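Local coordinates for protein dipeptidase AC. Metallo peptidase. MEROPS family M19 (Rhodobacter sphaeroides, PDB 3LY0) that probably hydrolyses dipeptides as a zinc-dependent metallodipeptidase of the M19 family, here holding two zinc ions and a phosphinate mimic of L-Ala-D-Ala, at residues Glu200-Lys205 against Arg223-Pro228; Lys216-Val221 against Leu251-Glu256; Leu104-Glu107 against Arg113-Val116. All coordinates share one frame; numbering follows the deposited sequence.

In the fold
Contacts 1 and 2 lie in the outer helical layer of an M19 dipeptidase with a TIM-barrel-type fold; contact 3 joins an outer helix, 89-109, to strand 114-116 of the parallel sheet. Contacts 1 and 2 share helix 215-224: the middle of that helix packs on helix 248-256 in contact 2, and its C-terminal end with the following loop meets the end of helix 192-204 in contact 1. Their centres are 13 Å apart. The centre of contact 3 is 33 Å from that of contact 2 and across the centre of the chain. None touches the inhibitor; in contact 2 the F218 side chain is about 10 Å from that of the zinc ligand H212.

Contact 1 of 3, residues Glu200-Lys205 against Arg223-Pro228; sequences ECNRLK and RLSDAP
The side-chain amide of N202 reaches across to the turn formed by S225 and D226 and makes both direct hydrogen bonds of this contact. OD1 of N202 accepts from the backbone N of D226 at 2.9 Å; the bond is nearly straight at the hydrogen (163°), although the donor stands well above the carbonyl plane. On the other end of the amide, ND2 of N202 donates to OG of S225 at 3.2 Å, with the hydroxyl close to the amide plane. Two bonds of opposite sense thus fix the amide's rotation and define which end is oxygen. The CG of N202 lies anti to its carbonyl carbon (chi1 -76°), which sends the group outward from the last turn of the helix.

S225 OG in turn accepts from the backbone N of A227 at 3.1 Å, forming an ST turn just where helix 215-224 has ended. On the facing side, helix 192-204 closes with a Schellman motif whose C-prime residue is K205, at positive phi. The contact therefore joins the C-terminal ends of two successive helices of the barrel's outer layer, before strands 207-208 and 230-231.

The carboxylate of D226 comes over one face of the amide from the opposite direction, the planes 21° apart, with its OD1 3.0 Å above CG of N202; the backbone N of D226 approaches from this same face. Water 1 bridges these segments by donating to O of N202 and, at 2.7 Å, to OD1 of D226. That same carbonyl O of N202 takes a hydrogen bond from NZ of K205 at 2.9 Å, the lysine chain curling back over the helix end.

Van der Waals contact adds little: the methyl of A227 lies 4.0 Å from ND2 of N202, while L208 of strand 207-208 touches both N202 and S225.

Contact 2 of 3, residues Lys216-Val221 against Leu251-Glu256; sequences KGFDDV and LAMIRE
Apolar helix-to-helix packing joins F218 of helix 215-224 to M253 and I254 of helix 248-256, in the outer layer of the barrel. The two short segments run in nearly the same direction, 20° apart, and their axes come no closer than 11.4 Å, a wide gap spanned by long side chains. F218 has CG anti to its backbone N (chi1 175°) and points its ring edge at the facing helix. There CG1 of I254 meets CZ of F218 at 4.0 Å, the two side chains crossing at about a right angle. M253 is modelled in two conformers, and its contacts hold for the one described. Its CE lies 3.5 Å from CE2 of F218, near the ring plane, and SD of M253 sits 5.2 Å from the ring centroid, 84° off the normal. The bend at chi3 also brings CE of M253 within 3.5 Å of OD1 of D219, a carboxylate oxygen that is salt-bridged to R249. L210 touches F218, and L296 of helix 283-296 touches I254. In this conformer an edge-on Met-aromatic contact links two neighbouring, near-parallel helices, as expected for the α-helical layer of a TIM-barrel-type fold.

Contact 3 of 3, residues Leu104-Glu107 against Arg113-Val116; sequences LWME and RFKV
Helix 89-109 packs against strand 114-116 in a helix-loop-strand connection of the barrel, with E107 and M106 of the helix meeting F114, K115 and V116. The carboxylate of E107 takes the backbone N-H of V116: OE2 of E107 lies 2.9 Å from N of V116, and the donor stands well above the carboxylate plane, 72° out of it. With chi1 at -179° and the chain extended beyond CG, the E107 side chain stretches from the helix to the strand backbone. Water 2 links OE2 of E107 with O of V116 and NZ of K115; the ammonium itself stays 4.5 Å from OE2 of E107, beyond a salt bridge. Water 3 connects the main chains, donating to O of E107 and O of F114.

The apolar half centres on the F114 ring. CE of M106 lies over one face, 4.3 Å from the ring centroid in a CH-pi contact, while SD of M106 is set obliquely; N of E107 approaches the ring edge. CD2 of L104 approaches CG2 of V116 more loosely, at 4.4 Å.

W31 and F55 meet F114 edge-to-face, and M106 also touches F16, L17 and L20 of helix 16-22. Beyond the contact, K115 bonds through its backbone to V132 and G134, placing strand 114-116 parallel to strand 132-139.

Contact 1 of 3, residues Glu200-Lys205 against Arg223-Pro228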
# COMPACT_ATOMS: atom_id res chain seq x y z
N GLU A 200 9.44 6.19 -17.68
CA GLU A 200 10.26 7.11 -16.91
C GLU A 200 10.51 6.58 -15.50
O GLU A 200 11.61 6.73 -14.96
CB GLU A 200 9.63 8.50 -16.86
CG GLU A 200 10.62 9.59 -16.49
CD GLU A 200 11.70 9.74 -17.55
OE1 GLU A 200 12.83 10.14 -17.19
OE2 GLU A 200 11.41 9.46 -18.73
N CYS A 201 9.50 5.94 -14.92
CA CYS A 201 9.71 5.31 -13.61
C CYS A 201 10.74 4.19 -13.71
O CYS A 201 11.59 4.04 -12.83
CB CYS A 201 8.41 4.79 -13.00
SG CYS A 201 7.33 6.08 -12.35
N ASN A 202 10.66 3.39 -14.77
CA ASN A 202 11.68 2.37 -14.99
C ASN A 202 13.08 2.98 -15.08
O ASN A 202 14.04 2.47 -14.50
CB ASN A 202 11.42 1.59 -16.28
CG ASN A 202 10.28 0.56 -16.16
OD1 ASN A 202 9.86 0.01 -17.17
ND2 ASN A 202 9.81 0.28 -14.94
N ARG A 203 13.21 4.08 -15.82
CA ARG A 203 14.51 4.71 -16.00
C ARG A 203 15.04 5.28 -14.68
O ARG A 203 16.22 5.14 -14.37
CB ARG A 203 14.44 5.80 -17.06
CG ARG A 203 15.80 6.13 -17.66
CD ARG A 203 15.70 7.25 -18.69
NE ARG A 203 15.26 8.50 -18.08
CZ ARG A 203 16.04 9.28 -17.33
NH1 ARG A 203 15.56 10.40 -16.81
NH2 ARG A 203 17.30 8.93 -17.10
N LEU A 204 14.16 5.91 -13.92
CA LEU A 204 14.52 6.48 -12.63
C LEU A 204 14.60 5.46 -11.50
O LEU A 204 15.02 5.80 -10.39
CB LEU A 204 13.53 7.58 -12.24
CG LEU A 204 13.58 8.83 -13.12
CD1 LEU A 204 12.45 9.79 -12.75
CD2 LEU A 204 14.94 9.51 -13.00
N LYS A 205 14.22 4.21 -11.79
CA LYS A 205 14.17 3.15 -10.79
C LYS A 205 13.22 3.51 -9.64
O LYS A 205 13.53 3.31 -8.46
CB LYS A 205 15.57 2.85 -10.25
CG LYS A 205 16.58 2.52 -11.35
CD LYS A 205 16.19 1.26 -12.09
CE LYS A 205 17.13 0.98 -13.26
NZ LYS A 205 16.90 1.89 -14.42
N ARG A 223 3.04 -5.39 -19.78
CA ARG A 223 3.63 -5.42 -21.11
C ARG A 223 4.82 -4.46 -21.23
O ARG A 223 5.78 -4.75 -21.94
CB ARG A 223 2.57 -5.08 -22.15
CG ARG A 223 3.06 -5.15 -23.59
CD ARG A 223 1.94 -4.84 -24.58
NE ARG A 223 1.59 -3.42 -24.59
CZ ARG A 223 0.48 -2.92 -24.05
NH1 ARG A 223 -0.40 -3.71 -23.47
NH2 ARG A 223 0.26 -1.61 -24.10
N LEU A 224 4.75 -3.34 -20.51
CA LEU A 224 5.70 -2.24 -20.72
C LEU A 224 6.84 -2.14 -19.72
O LEU A 224 7.93 -1.67 -20.07
CB LEU A 224 4.94 -0.91 -20.75
CG LEU A 224 3.95 -0.76 -21.90
CD1 LEU A 224 3.02 0.42 -21.69
CD2 LEU A 224 4.71 -0.65 -23.23
N SER A 225 6.59 -2.54 -18.48
CA SER A 225 7.58 -2.33 -17.44
C SER A 225 8.73 -3.33 -17.55
O SER A 225 8.50 -4.51 -17.82
CB SER A 225 6.93 -2.46 -16.06
OG SER A 225 7.92 -2.33 -15.04
N ASP A 226 9.95 -2.85 -17.34
CA ASP A 226 11.12 -3.73 -17.34
C ASP A 226 11.48 -4.21 -15.93
O ASP A 226 12.52 -4.84 -15.71
CB ASP A 226 12.32 -3.04 -18.02
CG ASP A 226 12.90 -1.89 -17.20
OD1 ASP A 226 12.41 -1.60 -16.09
OD2 ASP A 226 13.87 -1.27 -17.67
N ALA A 227 10.59 -3.93 -14.98
CA ALA A 227 10.85 -4.22 -13.57
C ALA A 227 9.76 -5.12 -12.98
O ALA A 227 8.68 -5.27 -13.55
CB ALA A 227 10.95 -2.90 -12.80
N PRO A 228 10.06 -5.74 -11.83
CA PRO A 228 9.08 -6.67 -11.26
C PRO A 228 7.74 -5.99 -11.01
O PRO A 228 7.69 -4.80 -10.70
CB PRO A 228 9.73 -7.08 -9.93
CG PRO A 228 11.22 -6.92 -10.19
CD PRO A 228 11.33 -5.73 -11.09
O HOH W 1 13.89 -0.36 -14.17

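Contact 2 of 3, residues Lys216-Val221 against Leu251-Glu256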
# COMPACT_ATOMS: atom_id res chain seq x y z
N LYS A 216 -7.06 -3.54 -17.35
CA LYS A 216 -6.45 -3.13 -18.61
C LYS A 216 -5.17 -2.35 -18.35
O LYS A 216 -4.17 -2.55 -19.05
CB LYS A 216 -7.41 -2.34 -19.49
CG LYS A 216 -8.54 -3.19 -20.07
CD LYS A 216 -9.38 -2.41 -21.07
CE LYS A 216 -10.60 -3.20 -21.53
NZ LYS A 216 -11.75 -3.11 -20.57
N GLY A 217 -5.19 -1.49 -17.34
CA GLY A 217 -3.99 -0.73 -16.99
C GLY A 217 -2.91 -1.67 -16.50
O GLY A 217 -1.73 -1.52 -16.83
N PHE A 218 -3.32 -2.66 -15.70
CA PHE A 218 -2.41 -3.69 -15.21
C PHE A 218 -1.74 -4.41 -16.38
O PHE A 218 -0.53 -4.60 -16.40
CB PHE A 218 -3.20 -4.67 -14.34
CG PHE A 218 -2.40 -5.86 -13.86
CD1 PHE A 218 -1.93 -5.91 -12.56
CD2 PHE A 218 -2.15 -6.93 -14.71
CE1 PHE A 218 -1.20 -7.02 -12.11
CE2 PHE A 218 -1.43 -8.04 -14.27
CZ PHE A 218 -0.95 -8.08 -12.98
N ASP A 219 -2.54 -4.80 -17.37
CA ASP A 219 -1.98 -5.48 -18.54
C ASP A 219 -0.96 -4.61 -19.27
O ASP A 219 0.05 -5.11 -19.76
CB ASP A 219 -3.10 -5.90 -19.50
CG ASP A 219 -3.92 -7.07 -18.98
OD1 ASP A 219 -3.47 -7.76 -18.04
OD2 ASP A 219 -5.03 -7.29 -19.51
N ASP A 220 -1.24 -3.31 -19.35
CA ASP A 220 -0.32 -2.36 -19.98
C ASP A 220 1.01 -2.30 -19.23
O ASP A 220 2.08 -2.36 -19.84
CB ASP A 220 -0.96 -0.97 -20.04
CG ASP A 220 -2.06 -0.88 -21.10
OD1 ASP A 220 -2.09 -1.72 -22.03
OD2 ASP A 220 -2.90 0.04 -20.99
N VAL A 221 0.95 -2.22 -17.91
CA VAL A 221 2.18 -2.19 -17.14
C VAL A 221 2.94 -3.51 -17.29
O VAL A 221 4.16 -3.52 -17.45
CB VAL A 221 1.93 -1.88 -15.65
CG1 VAL A 221 3.25 -1.87 -14.89
CG2 VAL A 221 1.21 -0.56 -15.51
N LEU A 251 -2.02 -12.76 -10.86
CA LEU A 251 -1.00 -13.32 -9.99
C LEU A 251 0.09 -14.05 -10.79
O LEU A 251 1.28 -13.96 -10.47
CB LEU A 251 -1.62 -14.27 -8.95
CG LEU A 251 -2.56 -13.64 -7.92
CD1 LEU A 251 -3.17 -14.73 -7.05
CD2 LEU A 251 -1.85 -12.62 -7.05
N ALA A 252 -0.32 -14.78 -11.83
CA ALA A 252 0.65 -15.52 -12.64
C ALA A 252 1.61 -14.57 -13.34
O ALA A 252 2.80 -14.85 -13.46
CB ALA A 252 -0.07 -16.41 -13.65
N MET A 253 1.09 -13.44 -13.81
CA MET A 253 1.93 -12.44 -14.45
C MET A 253 2.91 -11.81 -13.44
O MET A 253 4.08 -11.60 -13.75
CB MET A 253 1.05 -11.40 -15.13
CG MET A 253 0.09 -12.03 -16.15
SD MET A 253 -1.35 -11.06 -16.60
CE MET A 253 -0.56 -9.64 -17.31
N ILE A 254 2.42 -11.54 -12.23
CA ILE A 254 3.28 -11.00 -11.18
C ILE A 254 4.39 -12.00 -10.87
O ILE A 254 5.57 -11.63 -10.76
CB ILE A 254 2.47 -10.65 -9.92
CG1 ILE A 254 1.55 -9.45 -10.20
CG2 ILE A 254 3.39 -10.38 -8.72
CD1 ILE A 254 0.48 -9.20 -9.13
N ARG A 255 4.03 -13.28 -10.74
CA ARG A 255 5.02 -14.32 -10.48
C ARG A 255 6.09 -14.36 -11.56
O ARG A 255 7.28 -14.42 -11.25
CB ARG A 255 4.36 -15.70 -10.36
CG ARG A 255 5.36 -16.76 -9.88
CD ARG A 255 4.78 -18.18 -9.75
NE ARG A 255 5.75 -19.07 -9.12
CZ ARG A 255 5.46 -20.01 -8.22
NH1 ARG A 255 4.21 -20.21 -7.84
NH2 ARG A 255 6.43 -20.75 -7.71
N GLU A 256 5.67 -14.34 -12.82
CA GLU A 256 6.62 -14.44 -13.93
C GLU A 256 7.64 -13.31 -13.85
O GLU A 256 8.82 -13.49 -14.17
CB GLU A 256 5.87 -14.40 -15.27
CG GLU A 256 6.77 -14.48 -16.50
CD GLU A 256 5.98 -14.43 -17.80
OE1 GLU A 256 4.76 -14.70 -17.77
OE2 GLU A 256 6.59 -14.13 -18.86

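Contact 3 of 3, residues Leu104-Glu107 against Arg113-Val116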
# COMPACT_ATOMS: atom_id res chain seq x y z
N LEU A 104 9.02 14.29 5.95
CA LEU A 104 10.36 14.76 6.30
C LEU A 104 10.37 15.28 7.73
O LEU A 104 11.34 15.04 8.48
CB LEU A 104 10.86 15.85 5.34
CG LEU A 104 11.25 15.42 3.93
CD1 LEU A 104 12.00 16.54 3.23
CD2 LEU A 104 12.08 14.15 3.95
N TRP A 105 9.32 15.99 8.11
CA TRP A 105 9.19 16.45 9.48
C TRP A 105 9.25 15.29 10.48
O TRP A 105 9.89 15.40 11.52
CB TRP A 105 7.92 17.28 9.69
CG TRP A 105 7.69 17.50 11.14
CD1 TRP A 105 8.26 18.46 11.92
CD2 TRP A 105 6.90 16.68 12.01
NE1 TRP A 105 7.84 18.31 13.22
CE2 TRP A 105 7.01 17.23 13.30
CE3 TRP A 105 6.09 15.55 11.82
CZ2 TRP A 105 6.35 16.68 14.40
CZ3 TRP A 105 5.43 15.01 12.91
CH2 TRP A 105 5.56 15.58 14.19
N MET A 106 8.59 14.17 10.18
CA MET A 106 8.59 13.01 11.07
C MET A 106 10.02 12.57 11.39
O MET A 106 10.34 12.21 12.53
CB MET A 106 7.82 11.83 10.45
CG MET A 106 6.31 11.97 10.45
SD MET A 106 5.45 10.75 9.36
CE MET A 106 6.01 9.16 10.06
N GLU A 107 10.87 12.59 10.38
CA GLU A 107 12.26 12.21 10.54
C GLU A 107 13.03 13.24 11.38
O GLU A 107 13.83 12.88 12.24
CB GLU A 107 12.89 12.05 9.16
CG GLU A 107 14.34 11.63 9.13
CD GLU A 107 14.80 11.41 7.70
OE1 GLU A 107 14.44 12.25 6.84
OE2 GLU A 107 15.50 10.42 7.43
N ARG A 113 15.27 8.11 15.24
CA ARG A 113 14.51 6.88 15.46
C ARG A 113 13.67 6.47 14.26
O ARG A 113 13.08 5.38 14.23
CB ARG A 113 13.62 7.02 16.69
CG ARG A 113 14.40 7.15 17.99
CD ARG A 113 13.46 7.24 19.16
NE ARG A 113 12.74 8.51 19.17
CZ ARG A 113 11.56 8.69 19.75
NH1 ARG A 113 10.96 7.68 20.36
NH2 ARG A 113 10.97 9.88 19.72
N PHE A 114 13.62 7.35 13.26
CA PHE A 114 12.88 7.11 12.03
C PHE A 114 13.72 7.68 10.91
O PHE A 114 14.30 8.76 11.06
CB PHE A 114 11.53 7.81 12.08
CG PHE A 114 10.74 7.74 10.78
CD1 PHE A 114 10.18 6.54 10.36
CD2 PHE A 114 10.53 8.87 10.02
CE1 PHE A 114 9.44 6.47 9.18
CE2 PHE A 114 9.79 8.81 8.83
CZ PHE A 114 9.25 7.61 8.42
N LYS A 115 13.80 6.98 9.79
CA LYS A 115 14.59 7.47 8.66
C LYS A 115 13.85 7.25 7.35
O LYS A 115 13.41 6.14 7.08
CB LYS A 115 15.95 6.77 8.60
CG LYS A 115 16.83 7.27 7.46
CD LYS A 115 18.13 6.48 7.33
CE LYS A 115 18.91 6.87 6.08
NZ LYS A 115 19.28 8.31 6.04
N VAL A 116 13.75 8.31 6.55
CA VAL A 116 13.27 8.19 5.18
C VAL A 116 14.40 7.60 4.34
O VAL A 116 15.47 8.20 4.23
CB VAL A 116 12.80 9.54 4.62
CG1 VAL A 116 12.40 9.40 3.16
CG2 VAL A 116 11.64 10.07 5.44
O HOH W 2 17.12 10.04 5.39
O HOH W 3 14.34 10.43 13.08